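VAL-1 (Chlorella virus, PDB 3IM0) probably cleaves alginate and related uronic-acid polysaccharides by beta-elimination, as a polysaccharide lyase of family 14, and binds glucuronic acid. Local coordinates at residues 77-82 against 91-96; 123-128 against 158-163. All blocks are in the same frame, centred on the assembly; numbering follows the deposited sequence.

How the interactions relate
Interaction 1 joins the two sheets of the beta-sandwich, strand 72-80 of one facing strand 91-99 of the other through the interior. In interaction 2 a loop, 158-163, folds against the G123-V125 end of the segment 123-128. It is about 9 Å between their centres, and they meet where Y81 O and D163 N, 3.0 Å apart, probably form a hydrogen bond. Each also sends one side chain to the same glucuronic acid: K92 NZ is 2.9 Å from BDP O3 in a weak hydrogen bond, and Y128 OH pairs with BDP O2 at a very short 2.4 Å, so the exact distance is doubtful. R116 and Y130 add further hydrogen bonds to the sugar.

Interaction 1: residues 77-82 against 91-96; sequences WEVFYP and GKHGGT. With BDP (beta-D-glucopyranuronic acid), chain B.
Strands 77-80 and 91-96 run antiparallel, at 170° with their axes 10.4 Å apart, so W77, V79 and Y81 meet H93 through side chains rather than backbone. They belong to opposite sheets of the concanavalin-like beta-sandwich, and the contact lies in its interior. H93 projects between the sheets, and both of its ring nitrogens are engaged. On one side W77 NE1 donates to H93 ND1 over 3.1 Å; the donor lies 39° out of the imidazole plane, although ND1 is close to the indole plane. On the other, H93 NE2 donates to Y81 OH at 2.9 Å, in a fairly straight bond almost within the imidazole plane. An acceptor ND1 and a donor NE2 are what a neutral imidazole with its proton on NE2 provides, which probably suits this buried place better than a charged ring. W77 CG sits between its backbone N and carbonyl carbon (chi1 53°), which turns the indole across the gap; CZ2 then packs 3.7 Å from H93 CB. The indole five-membered ring and the imidazole meet obliquely. V79, small and branched, brings its CG1 methyl to H93 CE1 between the two polar partners. I168 and F235 of the facing sheet also pack on H93. The neighbouring residue K92 serves the other face of its strand: its chain, bent partway along, reaches the glucuronic acid, and G222 O takes a hydrogen bond from the same ammonium. Just beyond H93, W77 CH2 lies 3.8 Å from G94 O.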
ATOM      1  N   TRP A  77       3.787   6.659  -5.426  1.00  7.47           N
ATOM      2  CA  TRP A  77       4.845   7.259  -4.634  1.00  9.90           C
ATOM      3  C   TRP A  77       6.189   6.824  -5.221  1.00 12.33           C
ATOM      4  O   TRP A  77       6.214   5.898  -6.029  1.00 12.04           O
ATOM      5  CB  TRP A  77       4.770   6.868  -3.158  1.00 10.53           C
ATOM      6  CG  TRP A  77       4.712   5.394  -2.921  1.00  9.14           C
ATOM      7  CD1 TRP A  77       5.785   4.554  -2.735  1.00 10.93           C
ATOM      8  CD2 TRP A  77       3.537   4.599  -2.847  1.00  7.96           C
ATOM      9  NE1 TRP A  77       5.310   3.271  -2.545  1.00  9.03           N
ATOM     10  CE2 TRP A  77       3.944   3.260  -2.609  1.00  8.00           C
ATOM     11  CE3 TRP A  77       2.164   4.856  -2.952  1.00  6.69           C
ATOM     12  CZ2 TRP A  77       3.025   2.233  -2.487  1.00  8.78           C
ATOM     13  CZ3 TRP A  77       1.250   3.833  -2.827  1.00  8.27           C
ATOM     14  CH2 TRP A  77       1.677   2.495  -2.587  1.00 10.30           C
ATOM     15  N   GLU A  78       7.249   7.494  -4.798  1.00  9.70           N
ATOM     16  CA  GLU A  78       8.589   7.095  -5.221  1.00 10.66           C
ATOM     17  C   GLU A  78       9.393   6.683  -3.995  1.00 11.80           C
ATOM     18  O   GLU A  78       9.193   7.220  -2.905  1.00 11.67           O
ATOM     19  CB  GLU A  78       9.287   8.243  -5.967  1.00 11.70           C
ATOM     20  CG  GLU A  78       8.371   8.718  -7.104  1.00 10.79           C
ATOM     21  CD  GLU A  78       9.042   9.804  -7.924  1.00 19.24           C
ATOM     22  OE1 GLU A  78      10.284   9.941  -7.868  1.00 22.86           O
ATOM     23  OE2 GLU A  78       8.319  10.541  -8.617  1.00 17.39           O
ATOM     24  N   VAL A  79      10.297   5.737  -4.189  1.00  9.45           N
ATOM     25  CA  VAL A  79      11.123   5.302  -3.041  1.00  8.31           C
ATOM     26  C   VAL A  79      12.562   5.078  -3.457  1.00 10.38           C
ATOM     27  O   VAL A  79      12.802   4.526  -4.536  1.00 10.92           O
ATOM     28  CB  VAL A  79      10.485   4.035  -2.430  1.00 10.79           C
ATOM     29  CG1 VAL A  79      10.337   2.932  -3.478  1.00  9.51           C
ATOM     30  CG2 VAL A  79      11.265   3.533  -1.206  1.00  9.81           C
ATOM     31  N   PHE A  80      13.497   5.509  -2.626  1.00  8.84           N
ATOM     32  CA  PHE A  80      14.937   5.384  -2.908  1.00  8.65           C
ATOM     33  C   PHE A  80      15.548   4.430  -1.897  1.00 11.64           C
ATOM     34  O   PHE A  80      15.428   4.733  -0.701  1.00 11.49           O
ATOM     35  CB  PHE A  80      15.523   6.799  -2.827  1.00  7.06           C
ATOM     36  CG  PHE A  80      16.978   6.979  -3.191  1.00 12.57           C
ATOM     37  CD1 PHE A  80      17.271   7.666  -4.366  1.00 12.06           C
ATOM     38  CD2 PHE A  80      18.021   6.517  -2.395  1.00 12.42           C
ATOM     39  CE1 PHE A  80      18.579   7.882  -4.727  1.00 13.92           C
ATOM     40  CE2 PHE A  80      19.332   6.711  -2.789  1.00 13.45           C
ATOM     41  CZ  PHE A  80      19.620   7.407  -3.956  1.00 16.89           C
ATOM     42  N   TYR A  81      16.185   3.357  -2.323  1.00 10.09           N
ATOM     43  CA  TYR A  81      16.890   2.390  -1.497  1.00 10.37           C
ATOM     44  C   TYR A  81      18.389   2.553  -1.650  1.00 12.04           C
ATOM     45  O   TYR A  81      18.909   2.181  -2.697  1.00 13.48           O
ATOM     46  CB  TYR A  81      16.478   0.954  -1.870  1.00  9.67           C
ATOM     47  CG  TYR A  81      15.065   0.682  -1.395  1.00 11.03           C
ATOM     48  CD1 TYR A  81      14.730   0.499  -0.055  1.00  7.13           C
ATOM     49  CD2 TYR A  81      14.027   0.618  -2.324  1.00 10.45           C
ATOM     50  CE1 TYR A  81      13.451   0.255   0.364  1.00 11.99           C
ATOM     51  CE2 TYR A  81      12.733   0.375  -1.920  1.00  9.85           C
ATOM     52  CZ  TYR A  81      12.443   0.192  -0.584  1.00 12.49           C
ATOM     53  OH  TYR A  81      11.152  -0.047  -0.184  1.00 11.50           O
ATOM     54  N   PRO A  82      19.092   3.119  -0.695  1.00 12.45           N
ATOM     55  CA  PRO A  82      20.555   3.261  -0.875  1.00 12.45           C
ATOM     56  C   PRO A  82      21.179   1.885  -1.108  1.00 13.69           C
ATOM     57  O   PRO A  82      20.700   0.903  -0.514  1.00 15.81           O
ATOM     58  CB  PRO A  82      21.005   3.851   0.452  1.00 14.69           C
ATOM     59  CG  PRO A  82      19.787   4.595   0.947  1.00 12.37           C
ATOM     60  CD  PRO A  82      18.635   3.677   0.587  1.00 12.39           C
ATOM     61  N   GLY A  91       8.213  -6.609   2.889  1.00  9.85           N
ATOM     62  CA  GLY A  91       7.584  -5.764   3.922  1.00  8.89           C
ATOM     63  C   GLY A  91       6.518  -4.915   3.234  1.00  8.94           C
ATOM     64  O   GLY A  91       6.335  -5.067   2.026  1.00  9.28           O
ATOM     65  N   LYS A  92       5.823  -4.054   3.962  1.00  8.54           N
ATOM     66  CA  LYS A  92       4.736  -3.269   3.408  1.00  9.56           C
ATOM     67  C   LYS A  92       5.151  -1.837   3.087  1.00 10.60           C
ATOM     68  O   LYS A  92       6.033  -1.244   3.701  1.00  9.52           O
ATOM     69  CB  LYS A  92       3.585  -3.133   4.426  1.00 11.03           C
ATOM     70  CG  LYS A  92       2.618  -4.314   4.492  1.00 11.29           C
ATOM     71  CD  LYS A  92       3.341  -5.599   4.893  1.00 12.04           C
ATOM     72  CE  LYS A  92       2.320  -6.699   5.138  1.00 15.65           C
ATOM     73  NZ  LYS A  92       2.973  -7.924   5.711  1.00 16.16           N
ATOM     74  N   HIS A  93       4.446  -1.290   2.101  1.00  7.83           N
ATOM     75  CA  HIS A  93       4.418   0.137   1.831  1.00  8.51           C
ATOM     76  C   HIS A  93       3.078   0.661   2.325  1.00 10.08           C
ATOM     77  O   HIS A  93       2.993   1.239   3.421  1.00  9.96           O
ATOM     78  CB  HIS A  93       4.625   0.424   0.344  1.00  7.75           C
ATOM     79  CG  HIS A  93       6.057   0.337  -0.076  1.00  7.35           C
ATOM     80  ND1 HIS A  93       6.452   0.682  -1.342  1.00  8.12           N
ATOM     81  CD2 HIS A  93       7.170  -0.033   0.591  1.00 10.43           C
ATOM     82  CE1 HIS A  93       7.762   0.533  -1.473  1.00 11.67           C
ATOM     83  NE2 HIS A  93       8.236   0.089  -0.299  1.00 10.10           N
ATOM     84  N   GLY A  94       2.024   0.433   1.553  1.00  9.06           N
ATOM     85  CA  GLY A  94       0.691   0.885   1.934  1.00 10.03           C
ATOM     86  C   GLY A  94      -0.276   0.684   0.776  1.00  9.02           C
ATOM     87  O   GLY A  94       0.051   0.042  -0.218  1.00  9.95           O
ATOM     88  N   GLY A  95      -1.486   1.255   0.932  1.00  8.24           N
ATOM     89  CA  GLY A  95      -2.442   0.961  -0.141  1.00  9.17           C
ATOM     90  C   GLY A  95      -3.825   1.457   0.217  1.00 11.63           C
ATOM     91  O   GLY A  95      -4.008   2.292   1.106  1.00 11.49           O
ATOM     92  N   THR A  96      -4.810   0.916  -0.491  1.00  9.73           N
ATOM     93  CA  THR A  96      -6.179   1.458  -0.484  1.00 11.27           C
ATOM     94  C   THR A  96      -7.090   0.521   0.267  1.00 14.18           C
ATOM     95  O   THR A  96      -6.994  -0.698   0.094  1.00 14.05           O
ATOM     96  CB  THR A  96      -6.609   1.646  -1.955  1.00 10.84           C
ATOM     97  OG1 THR A  96      -5.700   2.593  -2.542  1.00 13.50           O
ATOM     98  CG2 THR A  96      -7.967   2.275  -2.142  1.00 14.61           C
TER
HETATM   99  C1  BDP B 301      -0.997  -7.689   6.913  0.80 14.86           C
HETATM  100  C2  BDP B 301       0.318  -8.467   7.053  0.80 34.16           C
HETATM  101  C3  BDP B 301       1.040  -8.299   8.362  0.80 37.31           C
HETATM  102  C4  BDP B 301       0.898  -6.877   8.911  0.80 33.66           C
HETATM  103  C5  BDP B 301      -0.354  -6.139   8.549  0.80 34.78           C
HETATM  104  C6  BDP B 301      -0.458  -4.732   9.084  0.80 24.35           C
HETATM  105  O2  BDP B 301      -0.014  -9.772   6.586  0.80 23.91           O
HETATM  106  O3  BDP B 301       2.456  -8.612   8.455  0.80 13.19           O
HETATM  107  O4  BDP B 301       1.095  -6.906  10.324  0.80 25.96           O
HETATM  108  O5  BDP B 301      -0.878  -6.330   7.256  0.80 27.28           O
HETATM  109  O6A BDP B 301      -0.171  -4.555  10.304  0.80 54.84           O
HETATM  110  O6B BDP B 301      -0.828  -3.774   8.348  0.80 29.13           O

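Interaction 2: residues 123-128 against 158-163; sequences GGVIDY and NALKYD. With BDP (beta-D-glucopyranuronic acid), chain B.
L160 covers V125 and the carbonyl of G123 where the loop 158-163 folds over the chain beside V125. G123 and G124 form a G1 beta bulge opposite Q120. At the first bulge position the backbone angles of G123 call for glycine, and a beta carbon there would also clash with L160 O. The backbone of the loop is held here as well: L160 N donates to G123 O over 2.8 Å, with an N-H...O angle of 161°. Leucine suits position 160, across from the bulge, because its branched end reaches V125. CG of L160 lies beside its own N and opposite its carbonyl carbon (chi1 -64°), which directs the branch toward the strand. There the L160 side chain crosses V125 at about a right angle, and L160 CG rests 3.6 Å from V125 CG2. In V125 it is CG1 that stands opposite the backbone N (chi1 172°), which leaves CG2 as the methyl that meets L160. A159 CB adds a looser apolar touch, and V192 of the facing sheet packs on all three side chains. Farther along the strand, the Y128 ring presents its edge and hydroxyl to the sugar, and Y128 OH also bonds G148 N. The chemistry thus divides along the strand: a backbone hydrogen bond and branched hydrocarbon hold the loop to the bulge and strand at one end, whereas a phenol at the other offers a polar group that can pair with a sugar hydroxyl.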
ATOM      1  N   GLY A 123      14.257  -6.880  -3.611  1.00 10.61           N
ATOM      2  CA  GLY A 123      13.627  -5.744  -4.274  1.00 13.22           C
ATOM      3  C   GLY A 123      12.447  -6.097  -5.146  1.00 12.86           C
ATOM      4  O   GLY A 123      12.055  -5.275  -6.008  1.00 13.89           O
ATOM      5  N   GLY A 124      11.853  -7.266  -4.960  1.00 11.56           N
ATOM      6  CA  GLY A 124      10.676  -7.618  -5.753  1.00 11.73           C
ATOM      7  C   GLY A 124       9.486  -6.789  -5.278  1.00 11.30           C
ATOM      8  O   GLY A 124       9.538  -6.147  -4.228  1.00 11.04           O
ATOM      9  N   VAL A 125       8.397  -6.864  -6.035  1.00  7.11           N
ATOM     10  CA  VAL A 125       7.165  -6.195  -5.607  1.00  8.05           C
ATOM     11  C   VAL A 125       5.985  -7.131  -5.856  1.00 12.34           C
ATOM     12  O   VAL A 125       5.953  -7.878  -6.840  1.00 12.12           O
ATOM     13  CB  VAL A 125       6.951  -4.877  -6.370  1.00  7.94           C
ATOM     14  CG1 VAL A 125       5.581  -4.283  -6.064  1.00 11.02           C
ATOM     15  CG2 VAL A 125       8.065  -3.872  -6.079  1.00 10.94           C
ATOM     16  N   ILE A 126       4.988  -7.100  -4.996  1.00  9.69           N
ATOM     17  CA  ILE A 126       3.753  -7.824  -5.199  1.00  7.01           C
ATOM     18  C   ILE A 126       2.546  -6.930  -4.841  1.00  9.88           C
ATOM     19  O   ILE A 126       2.680  -5.997  -4.059  1.00 10.48           O
ATOM     20  CB  ILE A 126       3.616  -9.079  -4.324  1.00  9.00           C
ATOM     21  CG1 ILE A 126       3.784  -8.811  -2.822  1.00  8.18           C
ATOM     22  CG2 ILE A 126       4.590 -10.155  -4.793  1.00  9.55           C
ATOM     23  CD1 ILE A 126       3.365 -10.021  -1.992  1.00 13.57           C
ATOM     24  N   ASP A 127       1.433  -7.292  -5.445  1.00  8.05           N
ATOM     25  CA  ASP A 127       0.137  -6.755  -5.004  1.00  7.87           C
ATOM     26  C   ASP A 127      -0.304  -7.626  -3.842  1.00 15.10           C
ATOM     27  O   ASP A 127      -0.257  -8.865  -3.926  1.00 14.91           O
ATOM     28  CB  ASP A 127      -0.811  -6.761  -6.186  1.00  8.35           C
ATOM     29  CG  ASP A 127      -2.163  -6.132  -5.920  1.00 14.84           C
ATOM     30  OD1 ASP A 127      -2.401  -5.517  -4.858  1.00 12.30           O
ATOM     31  OD2 ASP A 127      -2.987  -6.250  -6.844  1.00 14.81           O
ATOM     32  N   TYR A 128      -0.707  -7.061  -2.699  1.00 10.08           N
ATOM     33  CA  TYR A 128      -1.035  -7.904  -1.539  1.00  8.99           C
ATOM     34  C   TYR A 128      -2.454  -7.562  -1.111  1.00 10.77           C
ATOM     35  O   TYR A 128      -2.693  -6.398  -0.761  1.00 12.33           O
ATOM     36  CB  TYR A 128       0.026  -7.605  -0.466  1.00  9.81           C
ATOM     37  CG  TYR A 128      -0.010  -8.414   0.813  1.00 11.82           C
ATOM     38  CD1 TYR A 128       0.140  -9.792   0.786  1.00 13.66           C
ATOM     39  CD2 TYR A 128      -0.184  -7.781   2.041  1.00 13.15           C
ATOM     40  CE1 TYR A 128       0.108 -10.548   1.952  1.00 18.39           C
ATOM     41  CE2 TYR A 128      -0.219  -8.513   3.222  1.00 14.85           C
ATOM     42  CZ  TYR A 128      -0.070  -9.889   3.156  1.00 19.34           C
ATOM     43  OH  TYR A 128      -0.090 -10.644   4.308  1.00 18.25           O
ATOM     44  N   ASN A 158      13.188  -8.294  -8.611  0.50 14.23           N
ATOM     45  CA  ASN A 158      14.196  -7.247  -8.474  0.50 15.68           C
ATOM     46  C   ASN A 158      13.788  -5.992  -9.243  0.50 12.88           C
ATOM     47  O   ASN A 158      14.506  -5.340  -9.987  0.50 21.64           O
ATOM     48  CB  ASN A 158      15.608  -7.652  -8.921  0.50 14.54           C
ATOM     49  CG  ASN A 158      16.633  -6.561  -8.672  0.50 15.55           C
ATOM     50  OD1 ASN A 158      16.696  -5.924  -7.616  0.50 22.02           O
ATOM     51  ND2 ASN A 158      17.468  -6.278  -9.673  0.50 19.35           N
ATOM     52  N   ALA A 159      12.508  -5.646  -9.062  1.00 10.42           N
ATOM     53  CA  ALA A 159      12.063  -4.427  -9.764  1.00 11.66           C
ATOM     54  C   ALA A 159      12.576  -3.154  -9.118  1.00 14.55           C
ATOM     55  O   ALA A 159      12.798  -2.114  -9.761  1.00 15.63           O
ATOM     56  CB  ALA A 159      10.541  -4.426  -9.783  1.00 12.78           C
ATOM     57  N   LEU A 160      12.706  -3.217  -7.803  1.00 12.97           N
ATOM     58  CA  LEU A 160      13.166  -2.075  -7.016  1.00 11.73           C
ATOM     59  C   LEU A 160      14.686  -2.005  -7.076  1.00 15.45           C
ATOM     60  O   LEU A 160      15.389  -2.834  -6.490  1.00 17.16           O
ATOM     61  CB  LEU A 160      12.683  -2.197  -5.564  1.00  9.33           C
ATOM     62  CG  LEU A 160      11.163  -2.151  -5.382  1.00 11.97           C
ATOM     63  CD1 LEU A 160      10.791  -2.295  -3.907  1.00 16.52           C
ATOM     64  CD2 LEU A 160      10.579  -0.855  -5.939  1.00 15.47           C
ATOM     65  N   LYS A 161      15.226  -1.032  -7.771  1.00 10.16           N
ATOM     66  CA  LYS A 161      16.653  -0.899  -7.955  1.00  8.67           C
ATOM     67  C   LYS A 161      17.264  -0.002  -6.887  1.00 15.97           C
ATOM     68  O   LYS A 161      16.562   0.724  -6.193  1.00 15.54           O
ATOM     69  CB  LYS A 161      16.960  -0.358  -9.355  1.00 16.18           C
ATOM     70  CG  LYS A 161      16.199  -1.100 -10.449  1.00 16.38           C
ATOM     71  CD  LYS A 161      16.740  -2.533 -10.573  1.00 23.26           C
ATOM     72  CE  LYS A 161      16.015  -3.276 -11.702  1.00 24.31           C
ATOM     73  NZ  LYS A 161      16.515  -4.681 -11.817  1.00 22.09           N
ATOM     74  N   TYR A 162      18.588  -0.080  -6.753  1.00 13.48           N
ATOM     75  CA  TYR A 162      19.279   0.760  -5.786  1.00 13.47           C
ATOM     76  C   TYR A 162      19.692   2.133  -6.316  1.00 14.35           C
ATOM     77  O   TYR A 162      19.920   2.281  -7.514  1.00 13.24           O
ATOM     78  CB  TYR A 162      20.583   0.081  -5.357  1.00 13.62           C
ATOM     79  CG  TYR A 162      20.383  -1.095  -4.428  1.00 13.75           C
ATOM     80  CD1 TYR A 162      19.764  -1.009  -3.199  1.00 12.49           C
ATOM     81  CD2 TYR A 162      20.856  -2.336  -4.847  1.00 22.02           C
ATOM     82  CE1 TYR A 162      19.604  -2.119  -2.379  1.00 17.79           C
ATOM     83  CE2 TYR A 162      20.705  -3.435  -4.031  1.00 21.47           C
ATOM     84  CZ  TYR A 162      20.086  -3.336  -2.807  1.00 21.77           C
ATOM     85  OH  TYR A 162      19.961  -4.473  -2.033  1.00 20.47           O
ATOM     86  N   ASP A 163      19.828   3.093  -5.418  1.00 10.62           N
ATOM     87  CA  ASP A 163      20.349   4.420  -5.714  1.00 12.96           C
ATOM     88  C   ASP A 163      19.556   5.180  -6.768  1.00 15.16           C
ATOM     89  O   ASP A 163      20.141   6.013  -7.484  1.00 14.99           O
ATOM     90  CB  ASP A 163      21.804   4.307  -6.183  1.00 17.21           C
ATOM     91  CG  ASP A 163      22.703   3.842  -5.047  1.00 26.57           C
ATOM     92  OD1 ASP A 163      22.326   4.068  -3.879  1.00 16.26           O
ATOM     93  OD2 ASP A 163      23.778   3.277  -5.336  1.00 25.32           O
TER
HETATM   94  C1  BDP B 301      -0.997  -7.689   6.913  0.80 14.86           C
HETATM   95  C2  BDP B 301       0.318  -8.467   7.053  0.80 34.16           C
HETATM   96  C3  BDP B 301       1.040  -8.299   8.362  0.80 37.31           C
HETATM   97  C4  BDP B 301       0.898  -6.877   8.911  0.80 33.66           C
HETATM   98  C5  BDP B 301      -0.354  -6.139   8.549  0.80 34.78           C
HETATM   99  C6  BDP B 301      -0.458  -4.732   9.084  0.80 24.35           C
HETATM  100  O2  BDP B 301      -0.014  -9.772   6.586  0.80 23.91           O
HETATM  101  O3  BDP B 301       2.456  -8.612   8.455  0.80 13.19           O
HETATM  102  O4  BDP B 301       1.095  -6.906  10.324  0.80 25.96           O
HETATM  103  O5  BDP B 301      -0.878  -6.330   7.256  0.80 27.28           O
HETATM  104  O6A BDP B 301      -0.171  -4.555  10.304  0.80 54.84           O
HETATM  105  O6B BDP B 301      -0.828  -3.774   8.348  0.80 29.13           O